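Local atomic coordinates of transcriptional regulator ComR (Streptococcus vestibularis F0396, PDB entry 6HU8), a protein that regulates competence as a pheromone-responsive transcription factor of the RNPP family, probably binding DNA through a helix-turn-helix domain joined to a peptide-binding TPR domain. Residues L52-I55 / A56-G60; Q36-R39 / I40-E44; T268-Y271 / D272-I275. All coordinates share one frame; numbering follows the deposited sequence.

Contact 1: residues L52-I55 / A56-G60; sequences LSYI and AKRLG
Leu52, Ser53, Tyr54 and Ile55 each accept an i to i+4 backbone hydrogen bond, from Ala56, Lys57, Arg58 and Leu59 in turn, so one helix runs through both segments as far as the turn before Gly60. The bond from Arg58 N to Tyr54 O is 2.9 Å long. The main side-chain contact joins the same two residues. Arg58 CG sits over one face of the Tyr54 ring, 3.7 Å from its centroid, in a CH-pi contact offset toward the rim. The Arg58 chain bends at chi2 (-73°) and again at chi3 (-59°). These bends carry the chain along the ring, and Arg58 CD comes 3.4 Å from Tyr54 OH. The guanidinium plane is turned 46° from the ring; it is the aliphatic CG that covers the face. The polar ends share an acceptor: Tyr54 OH and Arg58 NE both bond to Leu25 O, while Arg58 NH2 bonds to Val24 O. This ties the helix to helix 22-26. One position further on, Ile55 CG2 packs beside Leu59 CD1 at 4.0 Å, facing helix 3-17. Gly60 takes positive phi and the chain makes two bonds back into the last turn, one of them Gly60 N to Lys57 O: a Schellman motif, closing a helix of the HTH cro/C1-type domain.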
loop_
_atom_site.group_PDB
_atom_site.type_symbol
_atom_site.label_atom_id
_atom_site.label_comp_id
_atom_site.label_asym_id
_atom_site.label_seq_id
_atom_site.Cartn_x
_atom_site.Cartn_y
_atom_site.Cartn_z
ATOM N N LEU A 52 11.650 16.455 -5.602
ATOM C CA LEU A 52 12.688 17.460 -5.816
ATOM C C LEU A 52 13.047 17.568 -7.308
ATOM O O LEU A 52 13.281 18.663 -7.824
ATOM C CB LEU A 52 13.947 17.140 -5.002
ATOM C CG LEU A 52 14.990 18.261 -5.006
ATOM C CD1 LEU A 52 14.472 19.545 -4.385
ATOM C CD2 LEU A 52 16.274 17.839 -4.288
ATOM N N SER A 53 13.082 16.429 -7.996
ATOM C CA SER A 53 13.343 16.401 -9.436
ATOM C C SER A 53 12.305 17.237 -10.209
ATOM O O SER A 53 12.636 17.952 -11.154
ATOM C CB SER A 53 13.343 14.954 -9.935
ATOM O OG SER A 53 13.543 14.908 -11.330
ATOM N N TYR A 54 11.046 17.147 -9.792
ATOM C CA TYR A 54 9.982 17.905 -10.441
ATOM C C TYR A 54 10.162 19.402 -10.175
ATOM O O TYR A 54 10.084 20.231 -11.093
ATOM C CB TYR A 54 8.605 17.414 -9.957
ATOM C CG TYR A 54 7.456 18.317 -10.398
ATOM C CD1 TYR A 54 6.911 18.199 -11.670
ATOM C CD2 TYR A 54 6.946 19.296 -9.552
ATOM C CE1 TYR A 54 5.878 19.032 -12.093
ATOM C CE2 TYR A 54 5.888 20.157 -9.970
ATOM C CZ TYR A 54 5.389 20.006 -11.243
ATOM O OH TYR A 54 4.376 20.793 -11.683
ATOM N N ILE A 55 10.404 19.737 -8.908
ATOM C CA ILE A 55 10.537 21.121 -8.472
ATOM C C ILE A 55 11.692 21.783 -9.204
ATOM O O ILE A 55 11.575 22.931 -9.671
ATOM C CB ILE A 55 10.751 21.218 -6.935
ATOM C CG1 ILE A 55 9.447 20.871 -6.196
ATOM C CG2 ILE A 55 11.246 22.606 -6.530
ATOM C CD1 ILE A 55 9.603 20.746 -4.681
ATOM N N ALA A 56 12.800 21.055 -9.330
ATOM C CA ALA A 56 13.961 21.604 -10.018
ATOM C C ALA A 56 13.653 21.812 -11.500
ATOM O O ALA A 56 14.053 22.817 -12.077
ATOM C CB ALA A 56 15.184 20.702 -9.828
ATOM N N LYS A 57 12.933 20.877 -12.116
ATOM C CA LYS A 57 12.545 21.070 -13.509
ATOM C C LYS A 57 11.673 22.329 -13.678
ATOM O O LYS A 57 11.859 23.093 -14.614
ATOM C CB LYS A 57 11.811 19.844 -14.049
ATOM C CG LYS A 57 11.612 19.882 -15.556
ATOM C CD LYS A 57 10.673 18.801 -16.039
ATOM C CE LYS A 57 10.485 18.876 -17.554
ATOM N NZ LYS A 57 10.131 17.543 -18.138
ATOM N N ARG A 58 10.736 22.550 -12.760
ATOM C CA ARG A 58 9.814 23.691 -12.876
ATOM C C ARG A 58 10.551 25.018 -12.699
ATOM O O ARG A 58 10.161 26.035 -13.273
ATOM C CB ARG A 58 8.690 23.573 -11.847
ATOM C CG ARG A 58 7.750 22.386 -12.041
ATOM C CD ARG A 58 6.797 22.534 -13.234
ATOM N NE ARG A 58 5.950 23.728 -13.124
ATOM C CZ ARG A 58 5.857 24.670 -14.060
ATOM N NH1 ARG A 58 6.540 24.557 -15.190
ATOM N NH2 ARG A 58 5.067 25.728 -13.869
ATOM N N LEU A 59 11.622 25.008 -11.905
ATOM C CA LEU A 59 12.404 26.227 -11.649
ATOM C C LEU A 59 13.603 26.399 -12.581
ATOM O O LEU A 59 14.326 27.379 -12.469
ATOM C CB LEU A 59 12.896 26.249 -10.201
ATOM C CG LEU A 59 11.800 26.335 -9.135
ATOM C CD1 LEU A 59 12.397 26.197 -7.740
ATOM C CD2 LEU A 59 10.922 27.617 -9.275
ATOM N N GLY A 60 13.812 25.446 -13.487
ATOM C CA GLY A 60 14.884 25.538 -14.464
ATOM C C GLY A 60 16.259 25.390 -13.827
ATOM O O GLY A 60 17.241 25.932 -14.326
#

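Contact 2: residues Q36-R39 / I40-E44; sequences QLIR and IEKGE
Leu37 lies against the carboxylate end of Glu41, one helical turn on, with Leu37 CD1 3.6 Å from Glu41 OE2. This is the tightly packed side. Leu37 CG stands beside its own carbonyl carbon (chi1 178°), on the side where the end of the leucine reaches Glu41. The backbone bond beneath, Glu41 N to Leu37 O, is 2.9 Å and nearly straight (171°). The buried Glu41 carboxylate is gripped by two salt bridges, OE2 to Arg15 and OE1 to Arg22, which probably stabilise its negative charge. Ile11 of helix 3-17 packs on Leu37, Ile40 and Glu41.

Helix 34-41 is probably the recognition helix of the helix-turn-helix, following helix 22-26. In this apo structure, buried Arg39 makes a salt bridge to Glu117, and Gln36 OE1 bonds to Gln151 of helix 139-152 as well as to Thr33 N. The helix ends in a Schellman motif. Gly43 takes positive phi, where a CB would jam against the preceding carbonyl O. Gly43 N bonds to Ile40 O at 3.0 Å, and Glu44 N makes a weak bond to Arg39 O at 2.7 Å.

The other side is looser and nearer solvent. Partly exposed Ile38 and exposed Lys42 run side by side, pointing the same way, with Ile38 CG2 3.8 Å from Lys42 CD. Exposed Glu44 crosses the aliphatic part of Arg39 at about a right angle, and Glu44 OE1 is 3.6 Å from Arg39 CG. The charged atoms stay apart, with Arg39 NE 5.6 Å from Glu44 OE1.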
loop_
_atom_site.group_PDB
_atom_site.type_symbol
_atom_site.label_atom_id
_atom_site.label_comp_id
_atom_site.label_asym_id
_atom_site.label_seq_id
_atom_site.Cartn_x
_atom_site.Cartn_y
_atom_site.Cartn_z
ATOM N N GLN A 36 1.738 19.643 -0.356
ATOM C CA GLN A 36 3.058 18.996 -0.351
ATOM C C GLN A 36 4.170 20.041 -0.446
ATOM O O GLN A 36 5.128 20.009 0.316
ATOM C CB GLN A 36 3.170 17.995 -1.506
ATOM C CG GLN A 36 2.470 16.650 -1.251
ATOM C CD GLN A 36 2.316 15.846 -2.506
ATOM O OE1 GLN A 36 2.750 16.270 -3.577
ATOM N NE2 GLN A 36 1.691 14.679 -2.397
ATOM N N LEU A 37 4.039 20.973 -1.387
ATOM C CA LEU A 37 5.020 22.065 -1.520
ATOM C C LEU A 37 5.092 22.918 -0.254
ATOM O O LEU A 37 6.175 23.193 0.245
ATOM C CB LEU A 37 4.698 22.950 -2.738
ATOM C CG LEU A 37 5.641 24.158 -2.955
ATOM C CD1 LEU A 37 7.109 23.723 -3.064
ATOM C CD2 LEU A 37 5.242 24.926 -4.204
ATOM N N ILE A 38 3.948 23.350 0.273
ATOM C CA ILE A 38 3.960 24.121 1.522
ATOM C C ILE A 38 4.701 23.446 2.700
ATOM O O ILE A 38 5.428 24.112 3.431
ATOM C CB ILE A 38 2.519 24.459 1.958
ATOM C CG1 ILE A 38 1.937 25.494 0.992
ATOM C CG2 ILE A 38 2.500 25.070 3.344
ATOM C CD1 ILE A 38 0.438 25.722 1.175
ATOM N N ARG A 39 4.520 22.138 2.887
ATOM C CA ARG A 39 5.176 21.433 3.981
ATOM C C ARG A 39 6.692 21.413 3.760
ATOM O O ARG A 39 7.475 21.487 4.715
ATOM C CB ARG A 39 4.629 19.997 4.118
ATOM C CG ARG A 39 3.242 19.935 4.764
ATOM C CD ARG A 39 2.805 18.512 5.095
ATOM N NE ARG A 39 2.626 17.676 3.911
ATOM C CZ ARG A 39 1.478 17.558 3.252
ATOM N NH1 ARG A 39 0.407 18.242 3.657
ATOM N NH2 ARG A 39 1.401 16.778 2.183
ATOM N N ILE A 40 7.103 21.328 2.498
ATOM C CA ILE A 40 8.537 21.370 2.175
ATOM C C ILE A 40 9.095 22.758 2.479
ATOM O O ILE A 40 10.087 22.889 3.203
ATOM C CB ILE A 40 8.796 20.998 0.688
ATOM C CG1 ILE A 40 8.493 19.514 0.445
ATOM C CG2 ILE A 40 10.230 21.376 0.256
ATOM C CD1 ILE A 40 8.499 19.128 -1.026
ATOM N N GLU A 41 8.439 23.802 1.958
ATOM C CA GLU A 41 8.930 25.167 2.153
ATOM C C GLU A 41 8.926 25.584 3.619
ATOM O O GLU A 41 9.715 26.440 4.012
ATOM C CB GLU A 41 8.109 26.171 1.330
ATOM C CG GLU A 41 8.300 25.991 -0.194
ATOM C CD GLU A 41 7.622 27.076 -1.034
ATOM O OE1 GLU A 41 6.813 27.849 -0.484
ATOM O OE2 GLU A 41 7.899 27.156 -2.251
ATOM N N LYS A 42 8.071 24.970 4.435
ATOM C CA LYS A 42 8.006 25.322 5.856
ATOM C C LYS A 42 8.970 24.486 6.696
ATOM O O LYS A 42 9.028 24.653 7.907
ATOM C CB LYS A 42 6.587 25.140 6.402
ATOM C CG LYS A 42 5.611 26.261 6.082
ATOM C CD LYS A 42 4.216 25.909 6.577
ATOM C CE LYS A 42 3.344 27.139 6.747
ATOM N NZ LYS A 42 3.566 28.160 5.679
ATOM N N GLY A 43 9.699 23.571 6.063
ATOM C CA GLY A 43 10.633 22.713 6.782
ATOM C C GLY A 43 9.967 21.506 7.436
ATOM O O GLY A 43 10.617 20.760 8.163
ATOM N N GLU A 44 8.678 21.294 7.176
ATOM C CA GLU A 44 7.953 20.175 7.798
ATOM C C GLU A 44 8.259 18.823 7.176
ATOM O O GLU A 44 8.229 17.785 7.848
ATOM C CB GLU A 44 6.442 20.430 7.746
ATOM C CG GLU A 44 6.047 21.625 8.588
ATOM C CD GLU A 44 4.607 22.028 8.386
ATOM O OE1 GLU A 44 3.779 21.131 8.136
ATOM O OE2 GLU A 44 4.311 23.245 8.463
#

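Contact 3: residues T268-Y271 / D272-I275; sequences TENY and DKAI
Thr268 and Asp272 lie side by side on one flank of helix 264-279, joined by a 2.9 Å backbone bond from Asp272 N to Thr268 O. Asp272 CG is opposite its own carbonyl carbon (chi1 -80°). This folds the carboxylate back over the preceding turn, where Asp272 CG is 3.3 Å from Thr268 O. Asp272 OD1 is held by a salt bridge to Lys294. Thr268 OG1 bonds back to Lys264 O, and its methyl CG2 is the branch facing Asp272 OD2, at 4.1 Å.

Glu269 O accepts a bond from Lys273 N. Their charged ends do not meet: Glu269 OE1 is 6.2 Å from Lys273 NZ. Glu269 OE2 pairs instead with Lys265, one turn back.

Asn270 O takes the bond from Ala274 N, at 3.0 Å and 165°. The side-chain oxygen Asn270 OD1 is buried and has no hydrogen-bond partner in the model. Lys273 NZ comes no nearer than 4.2 Å to Asn270 OD1.

Tyr271 O receives Ile275 N at 2.9 Å, and Ile275 CG1 rests 3.4 Å from the same oxygen. The Tyr271 hydroxyl bonds to Asp297 and Lys255.

Within the ComR TPR region, Asn270 and Tyr271 pack on Ala254 of helix 246-261. Tyr271, Ala274 and Ile275 touch helix 285-296, which places helix 264-279 in contact with both neighbours.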
loop_
_atom_site.group_PDB
_atom_site.type_symbol
_atom_site.label_atom_id
_atom_site.label_comp_id
_atom_site.label_asym_id
_atom_site.label_seq_id
_atom_site.Cartn_x
_atom_site.Cartn_y
_atom_site.Cartn_z
ATOM N N THR A 268 -17.472 -26.166 -1.558
ATOM C CA THR A 268 -16.814 -27.264 -0.837
ATOM C C THR A 268 -15.496 -27.674 -1.476
ATOM O O THR A 268 -14.512 -27.924 -0.765
ATOM C CB THR A 268 -17.705 -28.510 -0.751
ATOM O OG1 THR A 268 -18.941 -28.151 -0.158
ATOM C CG2 THR A 268 -17.045 -29.600 0.118
ATOM N N GLU A 269 -15.469 -27.753 -2.807
ATOM C CA GLU A 269 -14.227 -28.054 -3.525
ATOM C C GLU A 269 -13.151 -27.004 -3.248
ATOM O O GLU A 269 -11.984 -27.341 -3.007
ATOM C CB GLU A 269 -14.496 -28.152 -5.035
ATOM C CG GLU A 269 -15.420 -29.331 -5.402
ATOM C CD GLU A 269 -15.808 -29.364 -6.870
ATOM O OE1 GLU A 269 -15.512 -28.387 -7.592
ATOM O OE2 GLU A 269 -16.426 -30.370 -7.295
ATOM N N ASN A 270 -13.540 -25.730 -3.265
ATOM C CA ASN A 270 -12.588 -24.645 -3.044
ATOM C C ASN A 270 -12.079 -24.599 -1.598
ATOM O O ASN A 270 -10.879 -24.375 -1.375
ATOM C CB ASN A 270 -13.212 -23.306 -3.451
ATOM C CG ASN A 270 -13.382 -23.189 -4.963
ATOM O OD1 ASN A 270 -12.559 -23.705 -5.728
ATOM N ND2 ASN A 270 -14.435 -22.516 -5.400
ATOM N N TYR A 271 -12.952 -24.857 -0.624
ATOM C CA TYR A 271 -12.481 -25.006 0.759
ATOM C C TYR A 271 -11.535 -26.199 0.882
ATOM O O TYR A 271 -10.542 -26.132 1.616
ATOM C CB TYR A 271 -13.642 -25.178 1.739
ATOM C CG TYR A 271 -14.113 -23.880 2.362
ATOM C CD1 TYR A 271 -13.278 -23.136 3.197
ATOM C CD2 TYR A 271 -15.398 -23.411 2.130
ATOM C CE1 TYR A 271 -13.702 -21.933 3.763
ATOM C CE2 TYR A 271 -15.835 -22.215 2.697
ATOM C CZ TYR A 271 -14.987 -21.487 3.510
ATOM O OH TYR A 271 -15.427 -20.308 4.074
ATOM N N ASP A 272 -11.830 -27.288 0.173
ATOM C CA ASP A 272 -10.974 -28.473 0.263
ATOM C C ASP A 272 -9.595 -28.217 -0.331
ATOM O O ASP A 272 -8.588 -28.722 0.191
ATOM C CB ASP A 272 -11.615 -29.688 -0.429
ATOM C CG ASP A 272 -12.664 -30.369 0.427
ATOM O OD1 ASP A 272 -12.791 -30.034 1.628
ATOM O OD2 ASP A 272 -13.352 -31.273 -0.101
ATOM N N LYS A 273 -9.539 -27.458 -1.423
ATOM C CA LYS A 273 -8.261 -26.987 -1.950
ATOM C C LYS A 273 -7.492 -26.167 -0.917
ATOM O O LYS A 273 -6.282 -26.346 -0.752
ATOM C CB LYS A 273 -8.468 -26.144 -3.207
ATOM C CG LYS A 273 -8.744 -26.943 -4.464
ATOM C CD LYS A 273 -8.937 -26.012 -5.664
ATOM C CE LYS A 273 -9.332 -26.803 -6.912
ATOM N NZ LYS A 273 -9.813 -25.931 -8.016
ATOM N N ALA A 274 -8.184 -25.237 -0.252
ATOM C CA ALA A 274 -7.581 -24.463 0.833
ATOM C C ALA A 274 -7.030 -25.342 1.960
ATOM O O ALA A 274 -5.936 -25.093 2.479
ATOM C CB ALA A 274 -8.620 -23.456 1.408
ATOM N N ILE A 275 -7.788 -26.364 2.343
ATOM C CA ILE A 275 -7.377 -27.257 3.418
ATOM C C ILE A 275 -6.150 -28.069 2.977
ATOM O O ILE A 275 -5.158 -28.176 3.715
ATOM C CB ILE A 275 -8.515 -28.227 3.831
ATOM C CG1 ILE A 275 -9.595 -27.478 4.613
ATOM C CG2 ILE A 275 -7.976 -29.340 4.703
ATOM C CD1 ILE A 275 -10.859 -28.274 4.791
#

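How the contacts relate
Along the chain the order is contact 2, contact 1, contact 3. Contacts 2 and 1 lie on the successive helices 34-41 and 49-59 of the HTH cro/C1-type region, with centres about 15 Å apart. They touch through Ile55 CD1, which packs on Ile40 CD1 at 4.1 Å and on Leu37 CD1, so both help line one apolar core, with Ile11 of helix 3-17 touching all three side chains. Contact 3 belongs to helix 264-279 of the TPR region, on the opposite side of the chain's centre. Its centre is about 54 Å from that of contact 1 and about 52 Å from that of contact 2. Two contacts thus build the probable DNA-binding part, while the third lies in the TPR region, far from it.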